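Local coordinates for putative carboxymuconolactone decarboxylase (Burkholderia xenovorans, PDB 2QEU), which probably acts as an all-helical enzyme of the carboxymuconolactone decarboxylase family, possibly with peroxiredoxin-type activity, at the interface of chains A and B and the interface of chains A and C. Residues are numbered along the deposited sequence; one frame, centred on the assembly and turned at random. Chains: chain A/B/C, Putative carboxymuconolactone decarboxylase.

Contact 1: the interface of chains A and B. Residues chain A 110-116; chain B 110-116.
Two copies of the same helix end and turn, residues 110 to 116, meet across a two-fold axis in this patch of the A/B interface, each helix end facing the turn that follows the other, and backbone atoms do most of the work. The polar part is a reciprocal pair of hydrogen bonds. The amide N of B:Met115 donates to the carbonyl O of A:Ile111 at 2.9 Å, and the N of A:Met115 does the same to O of B:Ile111. Each donor lies nearly along the C=O axis (160°), so each chain supplies an acceptor from the last turn of its helix and a donor from the loop that follows. CB of A:Met115 rests 3.6 Å from the same O of B:Ile111, and the proline ring lies against the next carbonyl, CG of A:Pro116 being 3.4 Å from O of B:Val112.

Between the two bonds the glycines touch, CA of A:Gly114 lying 3.6 Å from CA of B:Gly114. A:Gly114 has a positive phi (81°) with an extended psi, a conformation that ends the helix and brings its CA against its twin. Apolar contacts flank this centre. The A:Pro116 ring crosses B:Val112 at about a right angle; its CD sits 3.9 Å from CA of B:Val112. The CG1 branch of B:Val112, anti to the backbone N (chi1 -173°), approaches CG of A:Pro116 at 4.1 Å.

In each chain the patch spans the C-terminal end of helix 99-113, the Gly114-Met115 loop and the first residue of helix 116-119.

Contact 2: the interface of chains A and C. Residues chain A 107, 110, 115, 118-119, 123; chain C 30-32, 34-35, 38.
A leucine of chain C lies against a tryptophan face at the centre of this contact between two subunits of the carboxymuconolactone decarboxylase family, where helix 30-38 of chain C packs against helices 99-113, 116-119 and 122-138 of chain A. C:Leu35, its CG anti to the backbone N (chi1 -168°), sets CD1 over the centre of the A:Trp118 indole, 3.6 Å from the centroid of the five-membered ring, a CH-pi contact. The opposite face is covered by CB of A:Arg123 from the same chain, so the indole is sandwiched. CD1 of C:Leu35 also meets CD2 of A:Leu107 at 3.6 Å. The other branch, CD2, points tip to tip at CE of A:Met115, a selenomethionine bent at chi2 and chi3, whose SE is 4.0 Å from CD2 of C:Leu32.

Farther out, CB of C:Ala31 packs on CA of A:Gly119 at 3.6 Å. The carbonyl O of C:Ala31 accepts a hydrogen bond from the indole NE1 of A:Trp118 at 3.0 Å; the acceptor is in the ring plane, but the donor stands above the carbonyl plane.

At the rim, A:Arg123 runs extended from CG to NE, with CA of C:Ala31 above one guanidinium face, toward its rim. Its NH1 donates to the amide OE1 of C:Gln34 at 2.8 Å, nearly straight (165° at H), with guanidinium and amide planes 71° apart. NE bonds the carbonyl O of A:Gly119 at 2.9 Å, fixing the guanidinium; NE2 of C:Gln34 makes a weak bond to O of A:Arg123.

Contact 1: the interface of chains A and B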
# COMPACT_ATOMS: atom_id res chain seq x y z
N ILE A 110 -0.69 14.80 1.30
CA ILE A 110 -2.03 14.68 1.90
C ILE A 110 -3.13 14.50 0.87
O ILE A 110 -4.07 13.74 1.09
CB ILE A 110 -2.32 15.89 2.85
CG1 ILE A 110 -1.28 15.91 3.96
CG2 ILE A 110 -3.76 15.86 3.45
CD1 ILE A 110 -1.23 17.30 4.69
N ILE A 111 -3.01 15.17 -0.27
CA ILE A 111 -4.05 15.06 -1.32
C ILE A 111 -4.22 13.59 -1.75
O ILE A 111 -5.33 13.11 -1.85
CB ILE A 111 -3.70 15.95 -2.57
CG1 ILE A 111 -3.90 17.42 -2.27
CG2 ILE A 111 -4.50 15.52 -3.81
CD1 ILE A 111 -3.28 18.33 -3.31
N VAL A 112 -3.10 12.93 -2.03
CA VAL A 112 -3.14 11.59 -2.60
C VAL A 112 -3.11 10.48 -1.55
O VAL A 112 -3.67 9.43 -1.79
CB VAL A 112 -1.99 11.36 -3.66
CG1 VAL A 112 -2.10 10.01 -4.39
CG2 VAL A 112 -1.92 12.53 -4.70
N TYR A 113 -2.51 10.73 -0.39
CA TYR A 113 -2.30 9.71 0.60
C TYR A 113 -2.81 10.06 2.02
O TYR A 113 -2.54 9.33 2.98
CB TYR A 113 -0.83 9.31 0.63
CG TYR A 113 -0.50 8.34 -0.48
CD1 TYR A 113 -0.71 6.94 -0.31
CD2 TYR A 113 0.00 8.76 -1.70
CE1 TYR A 113 -0.45 6.03 -1.35
CE2 TYR A 113 0.29 7.84 -2.71
CZ TYR A 113 0.10 6.48 -2.51
OH TYR A 113 0.33 5.50 -3.48
N GLY A 114 -3.54 11.15 2.14
CA GLY A 114 -4.21 11.45 3.40
C GLY A 114 -3.31 12.08 4.45
O GLY A 114 -2.09 12.28 4.25
N MSE A 115 -3.92 12.39 5.60
CA MSE A 115 -3.18 13.05 6.65
C MSE A 115 -1.90 12.25 7.08
O MSE A 115 -0.92 12.88 7.51
CB MSE A 115 -4.07 13.36 7.85
CG MSE A 115 -3.37 14.17 8.93
SE MSE A 115 -2.44 15.80 8.30
CE MSE A 115 -4.00 16.64 7.48
N PRO A 116 -1.93 10.91 7.09
CA PRO A 116 -0.68 10.17 7.43
C PRO A 116 0.55 10.50 6.59
O PRO A 116 1.70 10.30 7.05
CB PRO A 116 -1.08 8.70 7.28
CG PRO A 116 -2.58 8.70 7.51
CD PRO A 116 -3.07 9.97 6.95
N ILE B 110 -11.05 9.44 3.18
CA ILE B 110 -10.20 10.57 2.77
C ILE B 110 -9.22 11.00 3.84
O ILE B 110 -8.08 11.35 3.54
CB ILE B 110 -11.07 11.77 2.26
CG1 ILE B 110 -11.90 11.30 1.07
CG2 ILE B 110 -10.22 13.02 1.88
CD1 ILE B 110 -13.09 12.28 0.77
N ILE B 111 -9.65 10.97 5.10
CA ILE B 111 -8.76 11.39 6.21
C ILE B 111 -7.47 10.55 6.21
O ILE B 111 -6.39 11.08 6.32
CB ILE B 111 -9.48 11.27 7.59
CG1 ILE B 111 -10.52 12.36 7.77
CG2 ILE B 111 -8.48 11.27 8.75
CD1 ILE B 111 -11.46 12.11 8.93
N VAL B 112 -7.63 9.23 6.12
CA VAL B 112 -6.50 8.32 6.28
C VAL B 112 -5.82 7.97 4.96
O VAL B 112 -4.63 7.71 4.96
CB VAL B 112 -6.90 7.01 7.05
CG1 VAL B 112 -5.70 6.10 7.37
CG2 VAL B 112 -7.69 7.32 8.37
N TYR B 113 -6.56 7.99 3.85
CA TYR B 113 -6.05 7.53 2.58
C TYR B 113 -6.20 8.53 1.41
O TYR B 113 -5.94 8.18 0.26
CB TYR B 113 -6.68 6.18 2.23
CG TYR B 113 -5.98 5.05 2.95
CD1 TYR B 113 -4.81 4.46 2.41
CD2 TYR B 113 -6.45 4.55 4.15
CE1 TYR B 113 -4.13 3.42 3.09
CE2 TYR B 113 -5.78 3.51 4.80
CZ TYR B 113 -4.66 2.93 4.25
OH TYR B 113 -3.91 1.91 4.84
N GLY B 114 -6.58 9.76 1.72
CA GLY B 114 -6.57 10.81 0.71
C GLY B 114 -7.76 10.79 -0.23
O GLY B 114 -8.66 9.91 -0.15
N MSE B 115 -7.77 11.76 -1.14
CA MSE B 115 -8.90 11.88 -2.04
C MSE B 115 -9.16 10.58 -2.87
O MSE B 115 -10.32 10.31 -3.22
CB MSE B 115 -8.74 13.10 -2.96
CG MSE B 115 -9.96 13.34 -3.84
SE MSE B 115 -11.70 13.39 -2.91
CE MSE B 115 -11.24 14.82 -1.66
N PRO B 116 -8.11 9.83 -3.26
CA PRO B 116 -8.39 8.55 -3.97
C PRO B 116 -9.29 7.55 -3.26
O PRO B 116 -9.93 6.69 -3.91
CB PRO B 116 -6.98 7.96 -4.21
CG PRO B 116 -6.08 9.17 -4.21
CD PRO B 116 -6.66 10.12 -3.24

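Contact 2: the interface of chains A and C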
# COMPACT_ATOMS: atom_id res chain seq x y z
N LEU A 107 3.29 18.68 1.97
CA LEU A 107 1.86 18.81 2.12
C LEU A 107 1.06 18.17 0.98
O LEU A 107 -0.04 17.67 1.19
CB LEU A 107 1.48 20.31 2.25
CG LEU A 107 1.94 20.99 3.52
CD1 LEU A 107 1.71 22.50 3.36
CD2 LEU A 107 1.22 20.45 4.75
N ILE A 110 -0.69 14.80 1.30
CA ILE A 110 -2.03 14.68 1.90
C ILE A 110 -3.13 14.50 0.87
O ILE A 110 -4.07 13.74 1.09
CB ILE A 110 -2.32 15.89 2.85
CG1 ILE A 110 -1.28 15.91 3.96
CG2 ILE A 110 -3.76 15.86 3.45
CD1 ILE A 110 -1.23 17.30 4.69
N MSE A 115 -3.92 12.39 5.60
CA MSE A 115 -3.18 13.05 6.65
C MSE A 115 -1.90 12.25 7.08
O MSE A 115 -0.92 12.88 7.51
CB MSE A 115 -4.07 13.36 7.85
CG MSE A 115 -3.37 14.17 8.93
SE MSE A 115 -2.44 15.80 8.30
CE MSE A 115 -4.00 16.64 7.48
N TRP A 118 1.61 13.34 6.14
CA TRP A 118 2.25 14.32 7.01
C TRP A 118 2.55 13.70 8.38
O TRP A 118 3.66 13.80 8.91
CB TRP A 118 1.33 15.54 7.20
CG TRP A 118 1.76 16.45 8.26
CD1 TRP A 118 1.31 16.48 9.56
CD2 TRP A 118 2.72 17.53 8.14
NE1 TRP A 118 1.96 17.48 10.24
CE2 TRP A 118 2.81 18.14 9.41
CE3 TRP A 118 3.53 18.03 7.10
CZ2 TRP A 118 3.67 19.22 9.66
CZ3 TRP A 118 4.39 19.09 7.36
CH2 TRP A 118 4.44 19.67 8.63
N GLY A 119 1.51 13.10 8.97
CA GLY A 119 1.52 12.76 10.37
C GLY A 119 2.48 11.68 10.79
O GLY A 119 3.00 11.75 11.88
N ARG A 123 6.30 14.77 8.44
CA ARG A 123 6.66 15.85 9.31
C ARG A 123 8.07 15.70 9.94
O ARG A 123 8.65 16.69 10.36
CB ARG A 123 5.64 15.99 10.41
CG ARG A 123 5.55 14.80 11.34
CD ARG A 123 4.34 15.02 12.21
NE ARG A 123 4.16 14.07 13.30
CZ ARG A 123 4.56 14.27 14.55
NH1 ARG A 123 5.24 15.34 14.89
NH2 ARG A 123 4.30 13.36 15.48
N GLU C 30 -0.38 15.54 18.30
CA GLU C 30 0.91 16.21 18.01
C GLU C 30 1.19 16.46 16.53
O GLU C 30 1.73 17.50 16.16
CB GLU C 30 2.09 15.38 18.57
CG GLU C 30 3.47 16.04 18.46
N ALA C 31 0.86 15.49 15.69
CA ALA C 31 1.03 15.68 14.25
C ALA C 31 0.27 16.91 13.80
O ALA C 31 0.76 17.66 12.96
CB ALA C 31 0.57 14.46 13.46
N LEU C 32 -0.95 17.10 14.32
CA LEU C 32 -1.77 18.25 13.91
C LEU C 32 -1.32 19.56 14.59
O LEU C 32 -1.43 20.62 14.01
CB LEU C 32 -3.26 17.95 14.14
CG LEU C 32 -3.90 16.87 13.26
CD1 LEU C 32 -5.38 16.60 13.67
CD2 LEU C 32 -3.80 17.26 11.81
N GLN C 34 1.84 20.18 14.98
CA GLN C 34 2.94 20.52 14.06
C GLN C 34 2.39 21.10 12.76
O GLN C 34 2.92 22.09 12.27
CB GLN C 34 3.87 19.31 13.77
CG GLN C 34 5.38 19.71 13.73
CD GLN C 34 6.32 18.65 13.06
OE1 GLN C 34 6.17 17.46 13.28
NE2 GLN C 34 7.31 19.12 12.31
N LEU C 35 1.33 20.49 12.21
CA LEU C 35 0.69 21.00 10.99
C LEU C 35 0.21 22.44 11.21
O LEU C 35 0.36 23.28 10.35
CB LEU C 35 -0.51 20.18 10.58
CG LEU C 35 -1.04 20.47 9.15
CD1 LEU C 35 -0.07 19.93 8.10
CD2 LEU C 35 -2.46 19.88 8.98
N TYR C 38 3.34 24.81 11.10
CA TYR C 38 4.06 24.95 9.84
C TYR C 38 3.23 25.19 8.60
O TYR C 38 3.76 25.62 7.57
CB TYR C 38 4.90 23.69 9.63
CG TYR C 38 6.05 23.61 10.60
CD1 TYR C 38 7.04 24.55 10.59
CD2 TYR C 38 6.15 22.55 11.49
CE1 TYR C 38 8.11 24.49 11.47
CE2 TYR C 38 7.21 22.47 12.37
CZ TYR C 38 8.19 23.43 12.35
OH TYR C 38 9.25 23.35 13.22

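Contact 1 and contact 2 lie about 12 Å apart, measured between the centres of their C-alpha atoms, and both draw on the same stretch of chain A: the end of helix 99-113 and short helix 116-119. A:Ile110 and A:Met115 belong to both. A:Met115 divides its roles, its backbone N serving chain B while its selenium and methyl group face chain C. One turn thus touches two different neighbours, so a shift of this turn could affect both interfaces. The A/B interface is two-fold symmetric, whereas the A/C interface is not an exact two-fold; together they could help build the deposited six-chain assembly, whose biological relevance the structure alone does not show.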